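Local coordinates for leucine--trna ligase (PDB 5AH5), which probably charges tRNA(Leu) with leucine at the expense of ATP, as a class I leucyl-tRNA synthetase of Agrobacterium radiobacter K84, at residues S70-M75 and N515-A520; S494-R499 and D521-G526. One frame throughout, in Å; residues are numbered along the deposited sequence.

Interaction 1 of 2, residues S70-M75 and N515-A520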
ATOM      1  N   SER B  70      13.591  18.183   3.468  1.00 26.52           N
ATOM      2  CA  SER B  70      14.268  17.711   2.235  1.00 28.10           C
ATOM      3  C   SER B  70      13.524  16.436   1.767  1.00 23.46           C
ATOM      4  O   SER B  70      13.650  15.368   2.370  1.00 23.21           O
ATOM      5  CB  SER B  70      15.741  17.397   2.500  1.00 26.53           C
ATOM      6  OG  SER B  70      16.355  17.050   1.257  1.00 29.65           O
ATOM      7  N   VAL B  71      12.692  16.616   0.765  1.00 21.73           N
ATOM      8  CA  VAL B  71      11.647  15.642   0.414  1.00 24.25           C
ATOM      9  C   VAL B  71      12.114  14.822  -0.858  1.00 24.33           C
ATOM     10  O   VAL B  71      12.478  15.421  -1.858  1.00 25.49           O
ATOM     11  CB  VAL B  71      10.345  16.420   0.079  1.00 25.12           C
ATOM     12  CG1 VAL B  71       9.290  15.479  -0.507  1.00 27.83           C
ATOM     13  CG2 VAL B  71       9.768  17.119   1.356  1.00 23.86           C
ATOM     14  N   LEU B  72      12.123  13.517  -0.761  1.00 24.17           N
ATOM     15  CA  LEU B  72      12.194  12.638  -1.912  1.00 26.27           C
ATOM     16  C   LEU B  72      10.750  12.256  -2.291  1.00 24.91           C
ATOM     17  O   LEU B  72      10.095  11.580  -1.549  1.00 22.51           O
ATOM     18  CB  LEU B  72      13.009  11.391  -1.589  1.00 24.74           C
ATOM     19  CG  LEU B  72      13.097  10.341  -2.740  1.00 26.26           C
ATOM     20  CD1 LEU B  72      13.440  10.996  -4.030  1.00 23.24           C
ATOM     21  CD2 LEU B  72      14.105   9.235  -2.441  1.00 25.23           C
ATOM     22  N   HIS B  73      10.262  12.747  -3.417  1.00 25.60           N
ATOM     23  CA  HIS B  73       9.011  12.315  -3.980  1.00 22.95           C
ATOM     24  C   HIS B  73       9.263  11.799  -5.429  1.00 21.46           C
ATOM     25  O   HIS B  73       9.240  12.557  -6.347  1.00 26.36           O
ATOM     26  CB  HIS B  73       8.107  13.481  -4.074  1.00 21.35           C
ATOM     27  CG  HIS B  73       6.710  13.148  -4.458  1.00 20.57           C
ATOM     28  ND1 HIS B  73       5.939  14.027  -5.182  1.00 21.09           N
ATOM     29  CD2 HIS B  73       5.908  12.101  -4.156  1.00 21.48           C
ATOM     30  CE1 HIS B  73       4.748  13.522  -5.391  1.00 20.30           C
ATOM     31  NE2 HIS B  73       4.695  12.353  -4.762  1.00 22.63           N
ATOM     32  N   PRO B  74       9.403  10.502  -5.613  1.00 23.23           N
ATOM     33  CA  PRO B  74       9.918  10.000  -6.894  1.00 21.55           C
ATOM     34  C   PRO B  74       8.846   9.233  -7.612  1.00 24.94           C
ATOM     35  O   PRO B  74       7.857   8.863  -7.007  1.00 24.76           O
ATOM     36  CB  PRO B  74      10.980   9.011  -6.411  1.00 22.26           C
ATOM     37  CG  PRO B  74      10.331   8.351  -5.248  1.00 21.63           C
ATOM     38  CD  PRO B  74       9.507   9.454  -4.562  1.00 21.58           C
ATOM     39  N   MET B  75       9.083   8.901  -8.871  1.00 23.40           N
ATOM     40  CA  MET B  75       8.133   8.153  -9.680  1.00 23.26           C
ATOM     41  C   MET B  75       8.941   7.339 -10.725  1.00 26.62           C
ATOM     42  O   MET B  75      10.017   7.719 -11.210  1.00 22.71           O
ATOM     43  CB  MET B  75       7.119   9.086 -10.396  1.00 23.52           C
ATOM     44  CG  MET B  75       6.130   8.376 -11.381  1.00 25.53           C
ATOM     45  SD  MET B  75       5.232   7.034 -10.631  1.00 28.67           S
ATOM     46  CE  MET B  75       4.322   7.956  -9.337  1.00 28.82           C
ATOM     47  N   ASN B 515      19.667   4.553   4.145  1.00 40.27           N
ATOM     48  CA  ASN B 515      19.507   4.598   5.602  1.00 39.61           C
ATOM     49  C   ASN B 515      19.168   5.995   6.144  1.00 36.73           C
ATOM     50  O   ASN B 515      18.685   6.118   7.257  1.00 35.14           O
ATOM     51  CB  ASN B 515      20.737   4.017   6.294  1.00 38.08           C
ATOM     52  CG  ASN B 515      20.850   2.499   6.127  1.00 38.23           C
ATOM     53  OD1 ASN B 515      19.850   1.755   6.025  1.00 39.72           O
ATOM     54  ND2 ASN B 515      22.069   2.027   6.153  1.00 36.05           N
ATOM     55  N   LYS B 516      19.417   7.031   5.358  1.00 37.27           N
ATOM     56  CA  LYS B 516      18.998   8.382   5.689  1.00 39.25           C
ATOM     57  C   LYS B 516      17.597   8.683   5.178  1.00 38.89           C
ATOM     58  O   LYS B 516      16.789   9.179   5.941  1.00 36.58           O
ATOM     59  CB  LYS B 516      19.984   9.369   5.124  1.00 41.73           C
ATOM     60  CG  LYS B 516      21.228   9.392   5.981  1.00 49.35           C
ATOM     61  CD  LYS B 516      22.268  10.330   5.419  1.00 60.26           C
ATOM     62  CE  LYS B 516      23.455  10.441   6.387  1.00 71.82           C
ATOM     63  NZ  LYS B 516      24.723  10.858   5.709  1.00 74.45           N
ATOM     64  N   ILE B 517      17.271   8.323   3.929  1.00 30.74           N
ATOM     65  CA  ILE B 517      15.955   8.709   3.350  1.00 32.41           C
ATOM     66  C   ILE B 517      14.775   7.745   3.713  1.00 32.84           C
ATOM     67  O   ILE B 517      13.661   8.177   3.885  1.00 30.92           O
ATOM     68  CB  ILE B 517      16.088   9.046   1.879  1.00 30.69           C
ATOM     69  CG1 ILE B 517      14.856   9.820   1.325  1.00 31.34           C
ATOM     70  CG2 ILE B 517      16.339   7.791   1.065  1.00 36.94           C
ATOM     71  CD1 ILE B 517      14.528  11.141   2.025  1.00 30.95           C
ATOM     72  N   ALA B 518      15.072   6.469   3.909  1.00 32.46           N
ATOM     73  CA  ALA B 518      14.105   5.450   4.205  1.00 33.80           C
ATOM     74  C   ALA B 518      14.252   5.029   5.675  1.00 31.63           C
ATOM     75  O   ALA B 518      15.288   5.270   6.218  1.00 34.75           O
ATOM     76  CB  ALA B 518      14.348   4.253   3.267  1.00 32.64           C
ATOM     77  N   PRO B 519      13.275   4.367   6.310  1.00 33.41           N
ATOM     78  CA  PRO B 519      12.009   3.942   5.700  1.00 37.44           C
ATOM     79  C   PRO B 519      11.154   5.051   5.142  1.00 35.31           C
ATOM     80  O   PRO B 519      11.304   6.197   5.546  1.00 36.58           O
ATOM     81  CB  PRO B 519      11.284   3.221   6.822  1.00 37.55           C
ATOM     82  CG  PRO B 519      12.004   3.550   8.048  1.00 40.82           C
ATOM     83  CD  PRO B 519      13.418   3.845   7.666  1.00 40.19           C
ATOM     84  N   ALA B 520      10.319   4.737   4.154  1.00 33.84           N
ATOM     85  CA  ALA B 520       9.446   5.762   3.606  1.00 31.78           C
ATOM     86  C   ALA B 520       8.511   6.280   4.726  1.00 26.48           C
ATOM     87  O   ALA B 520       8.005   5.529   5.474  1.00 26.52           O
ATOM     88  CB  ALA B 520       8.635   5.242   2.449  1.00 31.14           C
TER
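Leu72 and Ile517 meet as branched aliphatic side chains, and no flat group takes part. The ring nearby in sequence, His73, is turned to other partners: it meets the ring of Tyr117 with the planes at about 35°, and its NE2 is hydrogen-bonded to OE2 of Glu37. The contact belongs to the Rossmann-type nucleotide-binding core of a class I synthetase. Strand 70-72 is the outermost strand on one side of the four-stranded parallel sheet and runs beside strand 32-37. Helix 511-517 ends close to it, just before the chain enters strand 520-524 of the same sheet.

The strand sends its side chains alternately to two sides. Val71 packs on helix 48-66, while Leu72 faces the helix end. The backbones of strand and helix end stay apart, with 7.6 Å between CA of Leu72 and CA of Ile517. Side chains bridge this gap and cross at about a right angle. CB of Leu72 lies 3.8 Å from CG1 of Ile517, and the methyl CD2 of Leu72 touches the same CG1 at 3.9 Å. In Ile517, CG1 stands anti to the backbone N (chi1 -164°), which carries this longer branch across to the strand. The next torsion bends the branch, and CD1 comes to rest 3.9 Å from CB of Leu72. The patch is small, 112 Å² summed over both sides, but both side chains are buried.

Ile517 is the last helical residue, and Ala518 already leaves helical geometry. The peptide bond before Pro519 is cis, and strand 520-524 begins at the next residue. The carbonyl of Ile517 accepts a hydrogen bond from NZ of Lys32. The methyl CD1 of Ile517 also lies 4.3 Å from the carbonyl O of Ser70.

Interaction 2 of 2, residues S494-R499 and D521-G526. With LSS (5'-O-(L-leucylsulfamoyl)adenosine), chain I.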
ATOM      1  N   SER B 494       9.236  -5.507  -5.151  1.00 29.49           N
ATOM      2  CA  SER B 494       9.450  -5.772  -3.778  1.00 29.37           C
ATOM      3  C   SER B 494      10.527  -4.901  -3.102  1.00 30.32           C
ATOM      4  O   SER B 494      10.600  -4.896  -1.876  1.00 31.04           O
ATOM      5  CB  SER B 494       9.769  -7.247  -3.543  1.00 30.45           C
ATOM      6  OG  SER B 494      11.062  -7.583  -4.034  1.00 35.43           O
ATOM      7  N   TRP B 495      11.359  -4.224  -3.886  1.00 28.35           N
ATOM      8  CA  TRP B 495      12.484  -3.443  -3.399  1.00 26.25           C
ATOM      9  C   TRP B 495      12.709  -2.142  -4.185  1.00 24.48           C
ATOM     10  O   TRP B 495      13.643  -1.412  -3.911  1.00 23.31           O
ATOM     11  CB  TRP B 495      13.722  -4.301  -3.436  1.00 28.76           C
ATOM     12  CG  TRP B 495      14.289  -4.495  -4.841  1.00 26.71           C
ATOM     13  CD1 TRP B 495      13.816  -5.344  -5.775  1.00 30.27           C
ATOM     14  CD2 TRP B 495      15.376  -3.791  -5.464  1.00 26.52           C
ATOM     15  NE1 TRP B 495      14.543  -5.242  -6.950  1.00 26.71           N
ATOM     16  CE2 TRP B 495      15.502  -4.291  -6.783  1.00 28.02           C
ATOM     17  CE3 TRP B 495      16.282  -2.829  -5.035  1.00 25.29           C
ATOM     18  CZ2 TRP B 495      16.458  -3.828  -7.654  1.00 26.75           C
ATOM     19  CZ3 TRP B 495      17.205  -2.369  -5.873  1.00 24.64           C
ATOM     20  CH2 TRP B 495      17.323  -2.889  -7.192  1.00 27.51           C
ATOM     21  N   TYR B 496      11.843  -1.796  -5.131  1.00 22.70           N
ATOM     22  CA  TYR B 496      12.098  -0.602  -5.977  1.00 23.32           C
ATOM     23  C   TYR B 496      12.273   0.713  -5.244  1.00 24.24           C
ATOM     24  O   TYR B 496      12.928   1.656  -5.749  1.00 21.34           O
ATOM     25  CB  TYR B 496      10.961  -0.426  -6.994  1.00 23.10           C
ATOM     26  CG  TYR B 496       9.614   0.146  -6.476  1.00 23.76           C
ATOM     27  CD1 TYR B 496       8.754  -0.612  -5.718  1.00 22.88           C
ATOM     28  CD2 TYR B 496       9.222   1.428  -6.797  1.00 22.77           C
ATOM     29  CE1 TYR B 496       7.527  -0.107  -5.277  1.00 24.53           C
ATOM     30  CE2 TYR B 496       7.991   1.961  -6.368  1.00 24.55           C
ATOM     31  CZ  TYR B 496       7.167   1.207  -5.596  1.00 25.56           C
ATOM     32  OH  TYR B 496       5.961   1.711  -5.163  1.00 25.59           O
ATOM     33  N   PHE B 497      11.552   0.815  -4.127  1.00 24.59           N
ATOM     34  CA  PHE B 497      11.588   1.981  -3.271  1.00 25.23           C
ATOM     35  C   PHE B 497      13.000   2.190  -2.663  1.00 25.39           C
ATOM     36  O   PHE B 497      13.354   3.325  -2.275  1.00 31.50           O
ATOM     37  CB  PHE B 497      10.487   1.901  -2.154  1.00 23.33           C
ATOM     38  CG  PHE B 497      10.454   0.565  -1.453  1.00 24.66           C
ATOM     39  CD1 PHE B 497      11.245   0.319  -0.381  1.00 23.29           C
ATOM     40  CD2 PHE B 497       9.695  -0.464  -1.933  1.00 26.66           C
ATOM     41  CE1 PHE B 497      11.249  -0.911   0.213  1.00 22.93           C
ATOM     42  CE2 PHE B 497       9.703  -1.717  -1.347  1.00 23.20           C
ATOM     43  CZ  PHE B 497      10.501  -1.944  -0.282  1.00 23.24           C
ATOM     44  N   LEU B 498      13.751   1.100  -2.481  1.00 27.42           N
ATOM     45  CA  LEU B 498      15.176   1.190  -2.140  1.00 27.41           C
ATOM     46  C   LEU B 498      16.130   1.552  -3.280  1.00 29.03           C
ATOM     47  O   LEU B 498      17.340   1.771  -3.018  1.00 28.07           O
ATOM     48  CB  LEU B 498      15.654  -0.111  -1.464  1.00 26.26           C
ATOM     49  CG  LEU B 498      14.798  -0.621  -0.350  1.00 26.22           C
ATOM     50  CD1 LEU B 498      15.249  -2.009   0.078  1.00 28.89           C
ATOM     51  CD2 LEU B 498      14.767   0.406   0.774  1.00 28.32           C
ATOM     52  N   ARG B 499      15.625   1.625  -4.522  1.00 28.29           N
ATOM     53  CA  ARG B 499      16.445   1.910  -5.670  1.00 25.75           C
ATOM     54  C   ARG B 499      16.340   3.325  -6.106  1.00 25.47           C
ATOM     55  O   ARG B 499      17.318   3.907  -6.653  1.00 22.37           O
ATOM     56  CB  ARG B 499      16.055   0.960  -6.836  1.00 28.11           C
ATOM     57  CG  ARG B 499      16.732   1.231  -8.164  1.00 27.19           C
ATOM     58  CD  ARG B 499      18.189   0.788  -8.109  1.00 27.88           C
ATOM     59  NE  ARG B 499      18.850   0.873  -9.418  1.00 30.53           N
ATOM     60  CZ  ARG B 499      20.154   0.612  -9.630  1.00 29.68           C
ATOM     61  NH1 ARG B 499      20.937   0.241  -8.622  1.00 27.88           N
ATOM     62  NH2 ARG B 499      20.646   0.740 -10.847  1.00 27.58           N
ATOM     63  N   ASP B 521       8.362   7.562   4.855  1.00 27.06           N
ATOM     64  CA  ASP B 521       7.454   8.110   5.877  1.00 28.78           C
ATOM     65  C   ASP B 521       6.006   7.833   5.508  1.00 27.40           C
ATOM     66  O   ASP B 521       5.209   7.501   6.357  1.00 34.32           O
ATOM     67  CB  ASP B 521       7.680   9.604   5.992  1.00 27.90           C
ATOM     68  CG  ASP B 521       9.114   9.919   6.429  1.00 34.45           C
ATOM     69  OD1 ASP B 521       9.395   9.825   7.644  1.00 38.24           O
ATOM     70  OD2 ASP B 521       9.967  10.162   5.545  1.00 30.83           O
ATOM     71  N   VAL B 522       5.657   8.076   4.263  1.00 25.81           N
ATOM     72  CA  VAL B 522       4.286   7.941   3.803  1.00 26.85           C
ATOM     73  C   VAL B 522       4.317   7.115   2.503  1.00 26.91           C
ATOM     74  O   VAL B 522       5.099   7.407   1.623  1.00 30.78           O
ATOM     75  CB  VAL B 522       3.683   9.323   3.600  1.00 26.80           C
ATOM     76  CG1 VAL B 522       2.367   9.255   2.903  1.00 27.41           C
ATOM     77  CG2 VAL B 522       3.533  10.079   4.977  1.00 31.07           C
ATOM     78  N   TYR B 523       3.492   6.073   2.451  1.00 27.92           N
ATOM     79  CA  TYR B 523       3.232   5.269   1.260  1.00 28.48           C
ATOM     80  C   TYR B 523       1.739   5.221   0.956  1.00 25.60           C
ATOM     81  O   TYR B 523       0.955   4.829   1.801  1.00 30.78           O
ATOM     82  CB  TYR B 523       3.700   3.863   1.496  1.00 26.92           C
ATOM     83  CG  TYR B 523       3.872   3.021   0.232  1.00 26.25           C
ATOM     84  CD1 TYR B 523       4.328   3.571  -0.972  1.00 25.40           C
ATOM     85  CD2 TYR B 523       3.724   1.662   0.280  1.00 28.03           C
ATOM     86  CE1 TYR B 523       4.601   2.762  -2.118  1.00 25.30           C
ATOM     87  CE2 TYR B 523       3.945   0.858  -0.863  1.00 27.67           C
ATOM     88  CZ  TYR B 523       4.400   1.433  -2.060  1.00 26.65           C
ATOM     89  OH  TYR B 523       4.677   0.632  -3.193  1.00 28.21           O
ATOM     90  N   ILE B 524       1.369   5.637  -0.227  1.00 24.65           N
ATOM     91  CA  ILE B 524      -0.022   5.764  -0.645  1.00 23.27           C
ATOM     92  C   ILE B 524      -0.327   4.774  -1.760  1.00 24.89           C
ATOM     93  O   ILE B 524       0.223   4.917  -2.841  1.00 24.68           O
ATOM     94  CB  ILE B 524      -0.277   7.158  -1.222  1.00 23.11           C
ATOM     95  CG1 ILE B 524       0.357   8.264  -0.291  1.00 23.92           C
ATOM     96  CG2 ILE B 524      -1.771   7.399  -1.368  1.00 25.19           C
ATOM     97  CD1 ILE B 524       0.438   9.631  -0.918  1.00 21.86           C
ATOM     98  N   GLY B 525      -1.216   3.819  -1.517  1.00 23.43           N
ATOM     99  CA  GLY B 525      -1.722   2.972  -2.582  1.00 26.67           C
ATOM    100  C   GLY B 525      -2.835   2.032  -2.168  1.00 28.37           C
ATOM    101  O   GLY B 525      -3.211   1.972  -1.011  1.00 28.17           O
ATOM    102  N   GLY B 526      -3.334   1.284  -3.127  1.00 27.16           N
ATOM    103  CA  GLY B 526      -4.563   0.525  -2.967  1.00 25.35           C
ATOM    104  C   GLY B 526      -4.424  -0.689  -2.079  1.00 26.69           C
ATOM    105  O   GLY B 526      -3.368  -1.319  -1.986  1.00 26.86           O
TER
HETATM  106  C1  LSS I1818       0.074  -1.340  -9.489  1.00 26.69           C
HETATM  107  N1  LSS I1818      -9.006   4.252  -8.033  1.00 26.41           N
HETATM  108  O1  LSS I1818      -0.861  -1.706  -8.811  1.00 28.41           O
HETATM  109  S1  LSS I1818      -1.378   0.006 -10.958  1.00 26.30           S
HETATM  110  C2  LSS I1818      -8.078   4.481  -7.106  1.00 29.83           C
HETATM  111  N2  LSS I1818      -0.054  -0.541 -10.532  1.00 25.39           N
HETATM  112  O2  LSS I1818      -4.441   1.254  -6.250  1.00 28.72           O
HETATM  113  N3  LSS I1818      -6.801   4.058  -7.223  1.00 30.16           N
HETATM  114  O3  LSS I1818      -1.964   2.337  -5.700  1.00 27.32           O
HETATM  115  C4  LSS I1818      -6.449   3.375  -8.339  1.00 29.75           C
HETATM  116  N4  LSS I1818       2.437  -1.601 -10.255  1.00 23.97           N
HETATM  117  O4  LSS I1818      -2.952   3.372  -8.672  1.00 25.84           O
HETATM  118  C5  LSS I1818      -7.395   3.031  -9.297  1.00 30.17           C
HETATM  119  O5  LSS I1818      -1.924   0.934  -9.778  1.00 29.97           O
HETATM  120  C6  LSS I1818      -8.699   3.460  -9.121  1.00 31.26           C
HETATM  121  N6  LSS I1818      -9.613   3.179 -10.086  1.00 27.78           N
HETATM  122  C7  LSS I1818       3.270  -1.879  -7.268  1.00 20.27           C
HETATM  123  N7  LSS I1818      -6.765   2.308 -10.259  1.00 32.34           N
HETATM  124  C8  LSS I1818      -5.466   2.153  -9.885  1.00 30.58           C
HETATM  125  C9  LSS I1818       1.941  -1.347  -7.809  1.00 22.91           C
HETATM  126  N9  LSS I1818      -5.281   2.837  -8.725  1.00 30.27           N
HETATM  127  CA  LSS I1818       1.448  -1.856  -9.175  1.00 26.07           C
HETATM  128  C10 LSS I1818       3.098  -3.361  -6.898  1.00 24.17           C
HETATM  129  C11 LSS I1818       3.716  -0.960  -6.076  1.00 20.24           C
HETATM  130  O1A LSS I1818      -2.497  -0.907 -11.226  1.00 25.13           O
HETATM  131  C21 LSS I1818      -4.073   2.923  -7.929  1.00 25.88           C
HETATM  132  C22 LSS I1818      -3.675   1.602  -7.367  1.00 26.36           C
HETATM  133  C23 LSS I1818      -2.195   1.808  -7.035  1.00 27.04           C
HETATM  134  C24 LSS I1818      -1.792   2.775  -8.128  1.00 25.13           C
HETATM  135  C25 LSS I1818      -1.186   2.073  -9.345  1.00 27.58           C
HETATM  136  O2A LSS I1818      -1.256   0.936 -12.060  1.00 20.07           O
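The pocket for the leucyl side chain of the bound leucyl-sulfamoyl adenosine is lined here by two tyrosines, Tyr496 and Tyr523, which join through their hydroxyls. Tyr523 sits on strand 520-524 of the parallel sheet. Tyr496 begins a short run of helical backbone angles, without regular helix bonding, in the loop between helix 489-492 and helix 511-517. The two side chains approach from opposite directions, and OH of Tyr496 lies 2.6 Å from OH of Tyr523 in a hydrogen bond. Either oxygen could be the donor.

OH of Tyr496 lies in the plane of the Tyr523 ring, at its edge, and OH of Tyr523 lies at the edge of the Tyr496 ring, near its plane. Tyr496 has its CG between the backbone N and carbonyl carbon (chi1 76°), a setting that swings the ring out from the turn to the strand. Its ring is also stacked with Phe39.

The methyl C11 of the ligand's leucyl group rests beside the pair, 3.4 Å from OH of Tyr523 and 3.6 Å from OH of Tyr496. Just after the strand, the loop at Gly525 and Gly526 reaches the ribose. N of Gly526 donates a hydrogen bond to the ribose hydroxyl O3 of the ligand, 3.1 Å long and bent to 147° at the hydrogen. CA of Gly525 lies 3.2 Å from that same O3.

OH of Tyr523 has a second partner, NE2 of His533, so a short chain of polar groups runs from Tyr496 through Tyr523 to His533. Both phenol oxygens are buried and satisfied within the protein. With their hydrogen bonding met there, the hydroxyls can probably border the apolar methyl at little cost.

The two contacts follow one another along the chain, because 515-520 runs directly into 521-526. Their centres are 10 Å apart, and their segments touch nowhere else. Interaction 1 sets the end of helix 511-517 against the edge strand of the parallel sheet. Interaction 2 uses the strand that follows this helix, whose Tyr523 reaches the ligand. Lys32, which also holds the helix end of interaction 1, forms a salt bridge with Asp521 of 521-526. Interaction 1 is plain packing, its nearest atom about 20 Å from the bound nucleic acid. Interaction 2 lines the ligand pocket, with its nearest atom about 11 Å from the nucleic acid.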